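Local coordinates for protein cyanuric acid amidohydrolase (Azorhizobium caulinodans, PDB 4NQ3) that hydrolyses cyanuric acid, opening its s-triazine ring to give carboxybiuret, which decarboxylates to biuret during the breakdown of triazine herbicides and melamine-based polymers, at residues L193-A198 with A223-G228; M125-M130 with K156-T161; C75-G80 with E329-G334. All blocks are in the same frame, centred on the assembly; numbering follows the deposited sequence.

Contact 1. Residues L193-A198 with A223-G228; sequences LGIALA and ASCSSG. With BR8 (barbituric acid), chain C.
Ile195 meets Ala223 and Cys225 with no flat side chain between them; the planar group of this contact is the barbituric acid ring, held farther along the strand. Ser226 OG stands over one face of that ring, displaced toward the N1-C6 bond and 3.4 Å from N1 of the ligand. Ser227 makes its hydrogen bonds to the rim through its backbone: its N donates to ligand O8 (2.6 Å), a nearly straight bond at 167° that comes from above the ring plane, while ligand N1 donates to Ser227 O (2.8 Å). The nucleophile Ser226 is thus set above the ring that its neighbour holds, and its OG is hydrogen-bonded to the active-site Lys156.

Helix 180-199 belongs to a beta-alpha-beta crossover between the parallel neighbours 150-157 and 223-227, and it runs back roughly antiparallel to the second strand, with 152° between the local axes. Alternation along that strand separates two tasks. Ala223 and Cys225 turn toward the helix, whereas Ser224 and Ser226 point off the other side, Ser224 OG binding Gln154. With CG1 of Ile195 beside its backbone N (chi1 -69°) and the chain extended beyond, CD1 reaches Ala223 CB at 3.7 Å and Cys225 SG at 4.0 Å. The same isoleucine also packs on Val153 and Val155, and Cys225 lies against Arg188, which binds the substrate.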
loop_
_atom_site.group_PDB
_atom_site.type_symbol
_atom_site.label_atom_id
_atom_site.label_comp_id
_atom_site.label_asym_id
_atom_site.label_seq_id
_atom_site.Cartn_x
_atom_site.Cartn_y
_atom_site.Cartn_z
ATOM N N LEU A 193 20.812 17.761 13.037
ATOM C CA LEU A 193 21.990 18.623 13.026
ATOM C C LEU A 193 21.930 19.581 14.199
ATOM O O LEU A 193 22.951 19.931 14.787
ATOM C CB LEU A 193 22.086 19.387 11.714
ATOM C CG LEU A 193 22.527 18.405 10.641
ATOM C CD1 LEU A 193 22.461 19.013 9.249
ATOM C CD2 LEU A 193 23.903 17.879 10.992
ATOM N N GLY A 194 20.716 20.001 14.544
ATOM C CA GLY A 194 20.498 20.846 15.705
ATOM C C GLY A 194 20.960 20.141 16.968
ATOM O O GLY A 194 21.659 20.745 17.791
ATOM N N ILE A 195 20.594 18.866 17.121
ATOM C CA ILE A 195 21.090 18.079 18.237
ATOM C C ILE A 195 22.616 17.988 18.179
ATOM O O ILE A 195 23.311 18.151 19.197
ATOM C CB ILE A 195 20.489 16.660 18.241
ATOM C CG1 ILE A 195 19.002 16.728 18.573
ATOM C CG2 ILE A 195 21.180 15.773 19.263
ATOM C CD1 ILE A 195 18.269 15.458 18.275
ATOM N N ALA A 196 23.136 17.749 16.981
ATOM C CA ALA A 196 24.574 17.610 16.822
ATOM C C ALA A 196 25.233 18.922 17.248
ATOM O O ALA A 196 26.183 18.940 18.041
ATOM C CB ALA A 196 24.932 17.245 15.370
ATOM N N LEU A 197 24.681 20.020 16.751
ATOM C CA LEU A 197 25.221 21.329 17.037
ATOM C C LEU A 197 25.224 21.568 18.538
ATOM O O LEU A 197 26.146 22.153 19.078
ATOM C CB LEU A 197 24.418 22.406 16.318
ATOM C CG LEU A 197 24.866 23.823 16.657
ATOM C CD1 LEU A 197 26.334 23.945 16.389
ATOM C CD2 LEU A 197 24.078 24.817 15.837
ATOM N N ALA A 198 24.171 21.127 19.209
ATOM C CA ALA A 198 24.031 21.388 20.631
ATOM C C ALA A 198 24.972 20.524 21.472
ATOM O O ALA A 198 25.340 20.907 22.589
ATOM C CB ALA A 198 22.581 21.168 21.060
ATOM N N ALA A 223 21.300 11.656 18.144
ATOM C CA ALA A 223 20.049 12.198 17.629
ATOM C C ALA A 223 19.045 11.100 17.294
ATOM O O ALA A 223 19.390 10.097 16.670
ATOM C CB ALA A 223 20.316 13.074 16.392
ATOM N N SER A 224 17.802 11.290 17.725
ATOM C CA SER A 224 16.716 10.452 17.248
ATOM C C SER A 224 15.493 11.315 16.922
ATOM O O SER A 224 14.828 11.818 17.805
ATOM C CB SER A 224 16.371 9.391 18.269
ATOM O OG SER A 224 15.203 8.702 17.870
ATOM N N CYS A 225 15.207 11.502 15.641
ATOM C CA CYS A 225 14.147 12.419 15.242
ATOM C C CYS A 225 12.969 11.737 14.581
ATOM O O CYS A 225 13.135 10.840 13.756
ATOM C CB CYS A 225 14.729 13.460 14.321
ATOM S SG CYS A 225 16.110 14.230 15.155
ATOM N N SER A 226 11.778 12.175 14.959
ATOM C CA SER A 226 10.531 11.595 14.494
ATOM C C SER A 226 9.597 12.731 14.074
ATOM O O SER A 226 9.314 13.651 14.861
ATOM C CB SER A 226 9.907 10.736 15.594
ATOM O OG SER A 226 8.660 10.213 15.203
ATOM N N SER A 227 9.156 12.688 12.821
ATOM C CA SER A 227 8.370 13.767 12.243
ATOM C C SER A 227 6.878 13.407 12.332
ATOM O O SER A 227 6.525 12.241 12.393
ATOM C CB SER A 227 8.821 14.017 10.801
ATOM O OG SER A 227 8.205 15.156 10.224
ATOM N N GLY A 228 5.996 14.396 12.369
ATOM C CA GLY A 228 4.586 14.104 12.464
ATOM C C GLY A 228 3.714 15.245 11.990
ATOM O O GLY A 228 4.089 16.405 12.057
HETATM N N1 BR8 C . 7.497 9.632 12.025
HETATM C C2 BR8 C . 6.807 8.579 12.517
HETATM O O2 BR8 C . 5.631 8.737 12.782
HETATM N N3 BR8 C . 7.420 7.371 12.696
HETATM C C4 BR8 C . 8.787 7.171 12.376
HETATM O O4 BR8 C . 9.300 6.069 12.544
HETATM C C5 BR8 C . 9.688 8.291 11.852
HETATM C C6 BR8 C . 8.849 9.552 11.702
HETATM O O8 BR8 C . 9.368 10.557 11.271
#

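Contact 2. Residues M125-M130 with K156-T161; sequences MGQVRM and KCPLLT. With SO4 (sulfate ion), chain H.
Gln127 reaches from the first turn of helix 125-141 to the end of strand 150-157, where its NE2 lies 3.9 Å from Cys157 CB and 4.1 Å from Pro158 CD. Helix and strand both lie within the predicted repeat unit B. The reach is a matter of conformation: CG is anti to the backbone N (chi1 -178°) and the chain stays extended beyond it, so the amide is carried away from the helix toward Pro158, whose ring comes from the opposite direction. Cys157 adopts the less common setting in which SG sits between the backbone N and the carbonyl carbon (chi1 54°); its side chain also packs on Ser187 and Ser191 of helix 180-199, and it is CB that meets the amide. The active-site Lys156, next to it, bonds through NZ to Met78 O. Thr161, farther on, N-caps helix 162-170 and binds a sulfate, probably from the crystallisation liquor.

Across the contact itself there is packing and no hydrogen bond, yet the buried amide is well supplied: OE1 accepts from Gly123 N, while NE2 bonds to Ser187 OG and His234 NE2. These partners would fix the amide's rotation, and Ser187, also bonded to Pro158 O, links it indirectly to the backbone two residues beyond the catalytic lysine.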
loop_
_atom_site.group_PDB
_atom_site.type_symbol
_atom_site.label_atom_id
_atom_site.label_comp_id
_atom_site.label_asym_id
_atom_site.label_seq_id
_atom_site.Cartn_x
_atom_site.Cartn_y
_atom_site.Cartn_z
HETATM N N MSE A 125 18.451 26.282 8.268
HETATM C CA MSE A 125 19.149 26.635 9.517
HETATM C C MSE A 125 18.223 27.157 10.618
HETATM O O MSE A 125 18.506 26.978 11.807
HETATM C CB MSE A 125 20.233 27.669 9.253
HETATM C CG MSE A 125 21.317 27.163 8.334
HETATM SE SE MSE A 125 22.283 25.706 9.127
HETATM C CE MSE A 125 22.913 26.586 10.767
ATOM N N GLY A 126 17.127 27.803 10.224
ATOM C CA GLY A 126 16.083 28.145 11.178
ATOM C C GLY A 126 15.728 26.976 12.094
ATOM O O GLY A 126 15.769 27.081 13.321
ATOM N N GLN A 127 15.375 25.847 11.498
ATOM C CA GLN A 127 15.025 24.680 12.296
ATOM C C GLN A 127 16.196 24.190 13.125
ATOM O O GLN A 127 16.041 23.867 14.304
ATOM C CB GLN A 127 14.515 23.552 11.408
ATOM C CG GLN A 127 14.094 22.348 12.189
ATOM C CD GLN A 127 13.229 21.436 11.363
ATOM O OE1 GLN A 127 13.297 21.464 10.121
ATOM N NE2 GLN A 127 12.383 20.635 12.034
ATOM N N VAL A 128 17.371 24.138 12.503
ATOM C CA VAL A 128 18.563 23.662 13.185
ATOM C C VAL A 128 18.833 24.449 14.450
ATOM O O VAL A 128 19.075 23.862 15.513
ATOM C CB VAL A 128 19.809 23.757 12.316
ATOM C CG1 VAL A 128 21.003 23.333 13.143
ATOM C CG2 VAL A 128 19.672 22.893 11.056
ATOM N N ARG A 129 18.775 25.777 14.345
ATOM C CA ARG A 129 19.084 26.619 15.493
ATOM C C ARG A 129 18.009 26.490 16.545
ATOM O O ARG A 129 18.298 26.512 17.742
ATOM C CB ARG A 129 19.252 28.073 15.082
ATOM C CG ARG A 129 20.471 28.336 14.200
ATOM C CD ARG A 129 20.572 29.820 13.955
ATOM N NE ARG A 129 21.100 30.142 12.635
ATOM C CZ ARG A 129 22.373 30.000 12.266
ATOM N NH1 ARG A 129 23.289 29.542 13.126
ATOM N NH2 ARG A 129 22.727 30.322 11.027
HETATM N N MSE A 130 16.766 26.337 16.099
HETATM C CA MSE A 130 15.644 26.275 17.033
HETATM C C MSE A 130 15.785 25.045 17.924
HETATM O O MSE A 130 15.683 25.133 19.144
HETATM C CB MSE A 130 14.304 26.258 16.281
HETATM C CG MSE A 130 13.124 26.298 17.205
HETATM SE SE MSE A 130 11.414 26.484 16.312
HETATM C CE MSE A 130 11.772 28.141 15.368
ATOM N N LYS A 156 10.622 15.391 18.455
ATOM C CA LYS A 156 9.436 15.285 17.631
ATOM C C LYS A 156 9.368 16.545 16.793
ATOM O O LYS A 156 9.368 17.643 17.342
ATOM C CB LYS A 156 8.190 15.145 18.487
ATOM C CG LYS A 156 6.945 14.854 17.685
ATOM C CD LYS A 156 6.961 13.449 17.231
ATOM C CE LYS A 156 6.186 13.255 15.952
ATOM N NZ LYS A 156 6.367 11.870 15.407
ATOM N N CYS A 157 9.357 16.408 15.470
ATOM C CA CYS A 157 9.389 17.599 14.618
ATOM C C CYS A 157 8.253 17.596 13.610
ATOM O O CYS A 157 7.679 16.554 13.323
ATOM C CB CYS A 157 10.715 17.690 13.872
ATOM S SG CYS A 157 11.053 16.163 12.937
ATOM N N PRO A 158 7.966 18.760 13.020
ATOM C CA PRO A 158 6.818 18.904 12.126
ATOM C C PRO A 158 7.116 18.399 10.732
ATOM O O PRO A 158 8.175 17.797 10.546
ATOM C CB PRO A 158 6.565 20.418 12.131
ATOM C CG PRO A 158 7.873 21.006 12.402
ATOM C CD PRO A 158 8.572 20.064 13.341
ATOM N N LEU A 159 6.177 18.585 9.800
ATOM C CA LEU A 159 6.386 18.239 8.395
ATOM C C LEU A 159 5.532 19.155 7.541
ATOM O O LEU A 159 4.782 19.971 8.070
ATOM C CB LEU A 159 6.039 16.772 8.130
ATOM C CG LEU A 159 4.614 16.307 8.487
ATOM C CD1 LEU A 159 3.587 16.810 7.479
ATOM C CD2 LEU A 159 4.550 14.812 8.602
ATOM N N LEU A 160 5.614 18.998 6.228
ATOM C CA LEU A 160 4.801 19.802 5.318
ATOM C C LEU A 160 3.739 18.975 4.577
ATOM O O LEU A 160 3.987 17.849 4.124
ATOM C CB LEU A 160 5.690 20.507 4.293
ATOM C CG LEU A 160 6.739 21.459 4.861
ATOM C CD1 LEU A 160 7.511 22.110 3.739
ATOM C CD2 LEU A 160 6.066 22.519 5.714
ATOM N N THR A 161 2.545 19.539 4.475
ATOM C CA THR A 161 1.517 18.990 3.611
ATOM C C THR A 161 1.336 19.927 2.426
ATOM O O THR A 161 1.827 21.058 2.444
ATOM C CB THR A 161 0.184 18.842 4.324
ATOM O OG1 THR A 161 -0.281 20.151 4.678
ATOM C CG2 THR A 161 0.330 17.965 5.577
HETATM S S SO4 H . -3.037 20.398 7.212
HETATM O O1 SO4 H . -3.889 20.202 8.391
HETATM O O2 SO4 H . -3.634 19.851 5.981
HETATM O O3 SO4 H . -1.795 19.701 7.520
HETATM O O4 SO4 H . -2.750 21.825 7.006
#

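Contact 3. Residues C75-G80 with E329-G334; sequences CLVMSG and EIYVSG. With BR8 (barbituric acid), chain C.
This is a packing contact between two edge strands of different sheets, 75-80 and 331-334, which cross at 70° beside the substrate pocket near the centre of the folded subunit. By the predicted repeat boundaries they belong to units A and C, so the contact is a seam of the molecule's internal threefold arrangement. Tyr331 bridges it: with CG anti to the backbone N (chi1 175°), its ring reaches across so that OH lies 3.5 Å from Ser79 CB and 4.1 Å from Val77 CG1. Ser79 approaches the ring obliquely, and the tyrosine and valine side chains cross at about a right angle.

Past the tyrosine, the two strand ends share the barbituric acid. Gly80 N donates to ligand O2, and ligand N3 returns a bond to Gly80 O (2.9 Å, 163°); Gly334 N donates to ligand O4 (2.8 Å). Ser79 OG and Ser333 OG, 3.9 Å apart, stand on the same side of the ring plane, and their principal partners are the lysines Lys40 and Lys285. These pairs are consistent with being the two further potential Ser-Lys dyads of the pseudo-symmetric site.

Gly80 thus uses both its N-H and its carbonyl, reading an adjacent N-H and C=O of the ring. Gly334 contributes its N-H; barbituric acid has a methylene at C5 where cyanuric acid has a ring nitrogen, so the donor that could complete the threefold pattern is missing from this ligand.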
loop_
_atom_site.group_PDB
_atom_site.type_symbol
_atom_site.label_atom_id
_atom_site.label_comp_id
_atom_site.label_asym_id
_atom_site.label_seq_id
_atom_site.Cartn_x
_atom_site.Cartn_y
_atom_site.Cartn_z
ATOM N N CYS A 75 6.041 16.291 27.355
ATOM C CA CYS A 75 6.435 16.040 25.978
ATOM C C CYS A 75 5.789 14.785 25.466
ATOM O O CYS A 75 5.984 13.701 26.037
ATOM C CB CYS A 75 7.944 15.925 25.856
ATOM S SG CYS A 75 8.732 17.569 25.905
ATOM N N LEU A 76 5.008 14.934 24.400
ATOM C CA LEU A 76 4.346 13.798 23.777
ATOM C C LEU A 76 5.003 13.512 22.420
ATOM O O LEU A 76 4.810 14.251 21.452
ATOM C CB LEU A 76 2.852 14.074 23.633
ATOM C CG LEU A 76 2.056 14.228 24.941
ATOM C CD1 LEU A 76 0.560 14.438 24.692
ATOM C CD2 LEU A 76 2.247 13.020 25.877
ATOM N N VAL A 77 5.813 12.459 22.381
ATOM C CA VAL A 77 6.420 11.967 21.148
ATOM C C VAL A 77 5.713 10.705 20.661
ATOM O O VAL A 77 5.962 9.611 21.171
ATOM C CB VAL A 77 7.928 11.637 21.319
ATOM C CG1 VAL A 77 8.522 11.256 19.997
ATOM C CG2 VAL A 77 8.669 12.775 21.963
HETATM N N MSE A 78 4.824 10.842 19.689
HETATM C CA MSE A 78 4.168 9.661 19.154
HETATM C C MSE A 78 4.781 9.314 17.819
HETATM O O MSE A 78 4.601 10.035 16.844
HETATM C CB MSE A 78 2.668 9.872 19.001
HETATM C CG MSE A 78 1.923 10.132 20.320
HETATM SE SE MSE A 78 1.945 8.594 21.526
HETATM C CE MSE A 78 3.083 9.368 22.917
ATOM N N SER A 79 5.533 8.224 17.779
ATOM C CA SER A 79 6.135 7.761 16.537
ATOM C C SER A 79 5.323 6.635 15.958
ATOM O O SER A 79 5.172 5.595 16.602
ATOM C CB SER A 79 7.560 7.290 16.753
ATOM O OG SER A 79 8.135 6.963 15.508
ATOM N N GLY A 80 4.763 6.869 14.770
ATOM C CA GLY A 80 3.924 5.896 14.092
ATOM C C GLY A 80 4.751 4.848 13.379
ATOM O O GLY A 80 5.976 4.974 13.245
ATOM N N GLU A 329 8.294 -5.498 22.070
ATOM C CA GLU A 329 7.833 -4.207 22.571
ATOM C C GLU A 329 9.012 -3.228 22.561
ATOM O O GLU A 329 9.460 -2.783 23.605
ATOM C CB GLU A 329 7.243 -4.334 23.982
ATOM C CG GLU A 329 5.940 -3.577 24.241
ATOM C CD GLU A 329 5.274 -4.017 25.546
ATOM O OE1 GLU A 329 5.949 -3.952 26.595
ATOM O OE2 GLU A 329 4.096 -4.460 25.532
ATOM N N ILE A 330 9.541 -2.941 21.376
ATOM C CA ILE A 330 10.673 -2.021 21.224
ATOM C C ILE A 330 10.326 -0.777 20.393
ATOM O O ILE A 330 9.481 -0.824 19.500
ATOM C CB ILE A 330 11.880 -2.743 20.591
ATOM C CG1 ILE A 330 11.511 -3.293 19.235
ATOM C CG2 ILE A 330 12.274 -3.958 21.397
ATOM C CD1 ILE A 330 12.483 -4.341 18.815
ATOM N N TYR A 331 11.009 0.328 20.674
ATOM C CA TYR A 331 10.750 1.596 19.995
ATOM C C TYR A 331 11.722 1.740 18.829
ATOM O O TYR A 331 12.898 1.992 19.021
ATOM C CB TYR A 331 10.861 2.775 20.990
ATOM C CG TYR A 331 10.716 4.154 20.357
ATOM C CD1 TYR A 331 11.759 4.717 19.641
ATOM C CD2 TYR A 331 9.546 4.898 20.483
ATOM C CE1 TYR A 331 11.653 5.959 19.056
ATOM C CE2 TYR A 331 9.431 6.159 19.897
ATOM C CZ TYR A 331 10.498 6.678 19.178
ATOM O OH TYR A 331 10.449 7.920 18.565
ATOM N N VAL A 332 11.235 1.511 17.619
ATOM C CA VAL A 332 12.036 1.668 16.406
ATOM C C VAL A 332 11.428 2.712 15.494
ATOM O O VAL A 332 10.263 2.642 15.153
ATOM C CB VAL A 332 12.138 0.367 15.624
ATOM C CG1 VAL A 332 12.981 0.570 14.378
ATOM C CG2 VAL A 332 12.708 -0.717 16.506
ATOM N N SER A 333 12.251 3.638 15.047
ATOM C CA SER A 333 11.804 4.823 14.335
ATOM C C SER A 333 12.561 4.930 12.999
ATOM O O SER A 333 13.765 4.700 12.958
ATOM C CB SER A 333 12.043 6.050 15.208
ATOM O OG SER A 333 11.871 7.229 14.464
ATOM N N GLY A 334 11.867 5.247 11.911
ATOM C CA GLY A 334 12.477 5.191 10.585
ATOM C C GLY A 334 13.036 6.518 10.112
ATOM O O GLY A 334 12.581 7.563 10.542
HETATM N N1 BR8 C . 7.497 9.632 12.025
HETATM C C2 BR8 C . 6.807 8.579 12.517
HETATM O O2 BR8 C . 5.631 8.737 12.782
HETATM N N3 BR8 C . 7.420 7.371 12.696
HETATM C C4 BR8 C . 8.787 7.171 12.376
HETATM O O4 BR8 C . 9.300 6.069 12.544
HETATM C C5 BR8 C . 9.688 8.291 11.852
HETATM C C6 BR8 C . 8.849 9.552 11.702
HETATM O O8 BR8 C . 9.368 10.557 11.271
#

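How the contacts relate
From the N terminus, strand 75-80 comes first and waits for its partner until 329-334, so contact 3 closes a loop of some 250 residues that joins the first and last sheets. Nested within that loop, and following one another in series, are contact 2, which closes between 125-130 and 156-161, and contact 1, between 193-198 and 223-228; none cross. These two settle different helices against one middle sheet, in which 150-157 and 223-227 are neighbours, with a probable hydrogen bond between Ser226 O and Cys157 N (2.8 Å). Contact 1 also meets contact 3, where Ser226 CB packs 4.1 Å from Tyr331 OH.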